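Local coordinates for protein transmembrane oligosaccharyl transferase (Archaeoglobus fulgidus, PDB 3WAJ) that is a membrane-embedded oligosaccharyl transferase of the STT3/AglB family, with a multi-helix transmembrane part of the GT-C clan and a globular C-terminal part, at residues 65-79 with 526-540. Residues are numbered along the deposited sequence; the frame is centred on the assembly and turned at random.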
# COMPACT_ATOMS: atom_id res chain seq x y z
N ARG A 65 17.22 16.02 0.13
CA ARG A 65 16.22 15.07 0.62
C ARG A 65 16.93 13.92 1.28
O ARG A 65 18.12 13.69 1.03
CB ARG A 65 15.29 14.58 -0.50
CG ARG A 65 15.99 13.89 -1.66
CD ARG A 65 15.06 12.90 -2.36
NE ARG A 65 14.82 11.70 -1.55
CZ ARG A 65 14.03 10.69 -1.91
NH1 ARG A 65 13.40 10.73 -3.08
NH2 ARG A 65 13.87 9.64 -1.10
N ILE A 66 16.22 13.20 2.15
CA ILE A 66 16.77 12.01 2.80
C ILE A 66 16.68 10.80 1.86
O ILE A 66 15.88 10.78 0.91
CB ILE A 66 16.01 11.70 4.09
CG1 ILE A 66 14.55 11.34 3.77
CG2 ILE A 66 16.07 12.90 5.04
CD1 ILE A 66 13.77 10.80 4.96
N TRP A 67 17.48 9.78 2.14
CA TRP A 67 17.45 8.51 1.40
C TRP A 67 17.38 7.39 2.39
O TRP A 67 17.48 6.20 2.05
CB TRP A 67 18.71 8.38 0.53
CG TRP A 67 18.75 9.46 -0.48
CD1 TRP A 67 19.38 10.67 -0.37
CD2 TRP A 67 18.07 9.48 -1.74
NE1 TRP A 67 19.15 11.43 -1.50
CE2 TRP A 67 18.36 10.71 -2.36
CE3 TRP A 67 17.26 8.56 -2.42
CZ2 TRP A 67 17.86 11.05 -3.62
CZ3 TRP A 67 16.77 8.89 -3.66
CH2 TRP A 67 17.07 10.13 -4.26
N PHE A 68 17.22 7.78 3.65
CA PHE A 68 17.02 6.84 4.74
C PHE A 68 16.20 7.51 5.86
O PHE A 68 16.31 8.71 6.09
CB PHE A 68 18.38 6.35 5.25
CG PHE A 68 18.29 5.35 6.37
CD1 PHE A 68 18.12 4.00 6.10
CD2 PHE A 68 18.36 5.77 7.70
CE1 PHE A 68 18.03 3.07 7.13
CE2 PHE A 68 18.27 4.84 8.74
CZ PHE A 68 18.11 3.49 8.45
N ASP A 69 15.36 6.71 6.52
CA ASP A 69 14.34 7.27 7.40
C ASP A 69 14.28 6.44 8.67
O ASP A 69 13.62 5.42 8.71
CB ASP A 69 12.98 7.28 6.69
CG ASP A 69 11.84 7.89 7.55
OD1 ASP A 69 12.10 8.44 8.64
OD2 ASP A 69 10.67 7.84 7.11
N PRO A 70 15.00 6.88 9.71
CA PRO A 70 15.01 6.14 10.97
C PRO A 70 13.70 6.27 11.73
O PRO A 70 13.51 5.61 12.75
CB PRO A 70 16.15 6.81 11.76
CG PRO A 70 16.26 8.18 11.18
CD PRO A 70 15.96 8.00 9.72
N PHE A 71 12.81 7.12 11.22
CA PHE A 71 11.54 7.40 11.88
C PHE A 71 10.55 6.26 11.62
O PHE A 71 9.52 6.14 12.30
CB PHE A 71 10.96 8.70 11.36
CG PHE A 71 10.37 9.59 12.43
CD1 PHE A 71 9.13 9.31 12.98
CD2 PHE A 71 11.03 10.76 12.82
CE1 PHE A 71 8.57 10.13 13.93
CE2 PHE A 71 10.47 11.59 13.77
CZ PHE A 71 9.24 11.27 14.33
N THR A 72 10.85 5.43 10.63
CA THR A 72 10.03 4.26 10.34
C THR A 72 10.79 2.95 10.53
O THR A 72 12.01 2.96 10.73
CB THR A 72 9.42 4.35 8.94
OG1 THR A 72 8.35 3.40 8.84
CG2 THR A 72 10.48 4.10 7.87
N TYR A 73 10.08 1.82 10.47
CA TYR A 73 10.71 0.52 10.73
C TYR A 73 11.55 0.56 12.02
O TYR A 73 12.72 0.14 12.07
CB TYR A 73 11.52 0.06 9.50
CG TYR A 73 12.18 -1.31 9.61
CD1 TYR A 73 11.66 -2.29 10.46
CD2 TYR A 73 13.32 -1.61 8.89
CE1 TYR A 73 12.26 -3.53 10.58
CE2 TYR A 73 13.95 -2.84 9.01
CZ TYR A 73 13.42 -3.80 9.85
OH TYR A 73 14.04 -5.02 9.97
N TYR A 74 10.94 1.06 13.09
CA TYR A 74 11.63 1.21 14.36
C TYR A 74 12.00 -0.15 14.98
O TYR A 74 11.19 -1.08 14.97
CB TYR A 74 10.75 2.01 15.32
CG TYR A 74 11.41 2.36 16.63
CD1 TYR A 74 12.23 3.48 16.74
CD2 TYR A 74 11.19 1.60 17.76
CE1 TYR A 74 12.83 3.82 17.96
CE2 TYR A 74 11.78 1.92 18.97
CZ TYR A 74 12.60 3.03 19.07
OH TYR A 74 13.17 3.36 20.29
N PRO A 75 13.20 -0.26 15.55
CA PRO A 75 14.20 0.81 15.66
C PRO A 75 15.34 0.65 14.68
O PRO A 75 16.50 0.89 15.07
CB PRO A 75 14.76 0.59 17.06
CG PRO A 75 14.83 -0.97 17.10
CD PRO A 75 13.61 -1.46 16.31
N TYR A 76 15.06 0.26 13.44
CA TYR A 76 16.14 0.07 12.46
C TYR A 76 16.22 1.20 11.44
O TYR A 76 17.30 1.62 11.04
CB TYR A 76 15.99 -1.28 11.74
CG TYR A 76 15.95 -2.46 12.68
CD1 TYR A 76 17.13 -3.06 13.13
CD2 TYR A 76 14.74 -2.98 13.11
CE1 TYR A 76 17.09 -4.15 14.00
CE2 TYR A 76 14.70 -4.08 14.00
CZ TYR A 76 15.88 -4.64 14.42
OH TYR A 76 15.86 -5.71 15.27
N GLY A 77 15.07 1.68 11.00
CA GLY A 77 15.05 2.69 9.96
C GLY A 77 14.94 2.03 8.59
O GLY A 77 15.28 0.86 8.43
N SER A 78 14.47 2.79 7.60
CA SER A 78 14.24 2.26 6.27
C SER A 78 14.90 3.16 5.22
O SER A 78 14.72 4.39 5.23
CB SER A 78 12.73 2.19 5.96
OG SER A 78 12.17 0.93 6.27
N TYR A 79 15.62 2.54 4.29
CA TYR A 79 16.02 3.25 3.08
C TYR A 79 14.76 3.59 2.32
O TYR A 79 13.81 2.82 2.33
CB TYR A 79 16.90 2.37 2.21
CG TYR A 79 18.22 2.05 2.87
CD1 TYR A 79 19.32 2.87 2.69
CD2 TYR A 79 18.36 0.93 3.66
CE1 TYR A 79 20.52 2.58 3.28
CE2 TYR A 79 19.54 0.63 4.26
CZ TYR A 79 20.62 1.46 4.07
OH TYR A 79 21.81 1.16 4.68
N GLN A 526 14.60 16.56 10.19
CA GLN A 526 16.05 16.52 10.01
C GLN A 526 16.50 15.72 8.79
O GLN A 526 15.89 14.70 8.41
CB GLN A 526 16.74 15.93 11.24
CG GLN A 526 16.63 16.77 12.47
CD GLN A 526 17.23 18.14 12.27
OE1 GLN A 526 16.53 19.15 12.35
NE2 GLN A 526 18.53 18.18 12.00
N LEU A 527 17.61 16.17 8.23
CA LEU A 527 18.19 15.54 7.07
C LEU A 527 19.07 14.39 7.53
O LEU A 527 20.28 14.54 7.66
CB LEU A 527 19.02 16.56 6.29
CG LEU A 527 19.57 16.04 4.97
CD1 LEU A 527 18.40 15.71 4.03
CD2 LEU A 527 20.50 17.07 4.36
N TYR A 528 18.46 13.24 7.79
CA TYR A 528 19.21 12.08 8.25
C TYR A 528 20.25 11.69 7.21
O TYR A 528 20.02 11.82 6.01
CB TYR A 528 18.28 10.89 8.51
CG TYR A 528 16.93 11.31 9.03
CD1 TYR A 528 16.77 11.70 10.35
CD2 TYR A 528 15.82 11.34 8.20
CE1 TYR A 528 15.54 12.11 10.82
CE2 TYR A 528 14.59 11.73 8.66
CZ TYR A 528 14.45 12.12 9.97
OH TYR A 528 13.23 12.52 10.45
N PRO A 529 21.42 11.24 7.68
CA PRO A 529 22.49 10.75 6.81
C PRO A 529 22.20 9.31 6.38
O PRO A 529 21.61 8.55 7.14
CB PRO A 529 23.72 10.79 7.72
CG PRO A 529 23.18 10.55 9.07
CD PRO A 529 21.82 11.22 9.10
N THR A 530 22.61 8.94 5.18
CA THR A 530 22.40 7.58 4.69
C THR A 530 23.47 6.64 5.24
O THR A 530 24.66 6.85 5.01
CB THR A 530 22.40 7.51 3.16
OG1 THR A 530 21.43 8.44 2.66
CG2 THR A 530 22.06 6.10 2.69
N PRO A 531 23.04 5.60 5.98
CA PRO A 531 23.95 4.63 6.62
C PRO A 531 24.25 3.44 5.72
O PRO A 531 23.49 3.14 4.79
CB PRO A 531 23.14 4.15 7.82
CG PRO A 531 21.70 4.24 7.37
CD PRO A 531 21.64 5.44 6.44
N GLN A 532 25.35 2.76 6.01
CA GLN A 532 25.81 1.63 5.20
C GLN A 532 24.95 0.40 5.39
O GLN A 532 24.84 -0.45 4.50
CB GLN A 532 27.27 1.31 5.52
CG GLN A 532 28.25 2.36 5.01
CD GLN A 532 27.99 2.72 3.55
OE1 GLN A 532 28.28 1.92 2.63
NE2 GLN A 532 27.44 3.91 3.32
N SER A 533 24.33 0.30 6.57
CA SER A 533 23.49 -0.85 6.89
C SER A 533 22.33 -0.44 7.80
O SER A 533 22.36 0.62 8.42
CB SER A 533 24.33 -1.95 7.53
OG SER A 533 23.55 -3.10 7.79
N ASN A 534 21.30 -1.29 7.85
CA ASN A 534 20.21 -1.12 8.81
C ASN A 534 19.89 -2.46 9.49
O ASN A 534 18.77 -2.70 9.94
CB ASN A 534 18.97 -0.49 8.14
CG ASN A 534 18.23 -1.44 7.19
OD1 ASN A 534 18.77 -2.46 6.75
ND2 ASN A 534 16.99 -1.09 6.86
N LYS A 535 20.90 -3.32 9.56
CA LYS A 535 20.73 -4.64 10.16
C LYS A 535 20.65 -4.56 11.67
O LYS A 535 20.04 -5.41 12.30
CB LYS A 535 21.86 -5.57 9.74
CG LYS A 535 21.93 -5.83 8.25
CD LYS A 535 20.66 -6.51 7.75
CE LYS A 535 20.64 -6.55 6.23
NZ LYS A 535 19.61 -7.50 5.71
N GLU A 536 21.29 -3.54 12.24
CA GLU A 536 21.32 -3.34 13.70
C GLU A 536 20.51 -2.08 14.09
O GLU A 536 20.35 -1.16 13.27
CB GLU A 536 22.78 -3.28 14.19
CG GLU A 536 23.54 -4.63 14.24
CD GLU A 536 25.08 -4.49 14.34
OE1 GLU A 536 25.65 -3.60 13.66
OE2 GLU A 536 25.72 -5.26 15.09
N PRO A 537 19.96 -2.05 15.32
CA PRO A 537 19.16 -0.88 15.75
C PRO A 537 19.87 0.45 15.46
O PRO A 537 21.06 0.57 15.69
CB PRO A 537 19.02 -1.10 17.26
CG PRO A 537 19.11 -2.61 17.44
CD PRO A 537 20.12 -3.05 16.40
N PHE A 538 19.15 1.43 14.94
CA PHE A 538 19.72 2.71 14.56
C PHE A 538 20.10 3.45 15.81
O PHE A 538 19.53 3.23 16.87
CB PHE A 538 18.67 3.53 13.78
CG PHE A 538 19.16 4.87 13.27
CD1 PHE A 538 19.82 4.98 12.06
CD2 PHE A 538 18.90 6.03 13.98
CE1 PHE A 538 20.26 6.23 11.58
CE2 PHE A 538 19.33 7.29 13.52
CZ PHE A 538 20.00 7.39 12.31
N SER A 539 21.07 4.34 15.70
CA SER A 539 21.55 5.08 16.85
C SER A 539 20.86 6.44 16.90
O SER A 539 21.34 7.41 16.31
CB SER A 539 23.08 5.23 16.75
OG SER A 539 23.57 5.86 17.91
N TYR A 540 19.72 6.51 17.59
CA TYR A 540 18.92 7.74 17.65
C TYR A 540 19.61 8.82 18.48
O TYR A 540 20.28 8.50 19.46
CB TYR A 540 17.53 7.44 18.21
CG TYR A 540 16.74 6.55 17.28
CD1 TYR A 540 16.81 5.17 17.38
CD2 TYR A 540 15.93 7.10 16.29
CE1 TYR A 540 16.08 4.34 16.51
CE2 TYR A 540 15.20 6.29 15.42
CZ TYR A 540 15.28 4.91 15.53
OH TYR A 540 14.56 4.10 14.66
O HOH W 1 19.81 10.10 3.96
O HOH W 2 16.94 -4.80 9.61
O HOH W 3 20.12 0.89 11.45
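A small two-stranded antiparallel hairpin of the N-terminal STT3 region, strands 68-69 and 78-79 between helices 47-60 and 84-96, is covered by an irregular loop of the AglB core region. Prolines laid on aromatic rings, in both directions, form the centre of the contact. Pro531 sits squarely over one face of the Phe68 ring, its CG 3.5 Å from the ring centroid and 4° off the normal. Pro70, in the type I turn from Asp69 to Thr72, touches two rings of the loop. Its CB lies over the face of Phe538, 3.6 Å from the centroid, and its CD meets a face of Tyr528. Gln526 O lies against the opposite face of Tyr528. Phe68 turns CG away from its backbone N (chi1 -179°), which carries the ring under Pro531 and brings its edge to Asn534 CB. Phe68 and Phe538 are slid apart and barely overlap.

Four direct hydrogen bonds tie the segments, each to a backbone carbonyl of the other. Tyr540 OH donates to Pro70 O at 2.7 Å, in the carbonyl plane. Phe538 N donates to Pro75 O at 2.7 Å. Asn534 ND2 reaches Gly77 O at 3.0 Å, tilted from the carbonyl plane. Tyr79 OH donates to Pro531 O at 2.6 Å, from above the plane of the Pro531 carbonyl. Three waters add bridges; one joins Trp67 N to Tyr528 O and to Thr530 OG1.

Tyr528 OH is hydrogen-bonded to Tyr523 O of helix 517-524 and to Arg53 NH2 of helix 47-60. Asp69 OD2 forms a salt bridge with the same Arg53 and a hydrogen bond with Tyr50. The hairpin and loop thus meet beside helices 47-60 and 517-524, where the N-terminal STT3 region and the AglB core region pack against each other.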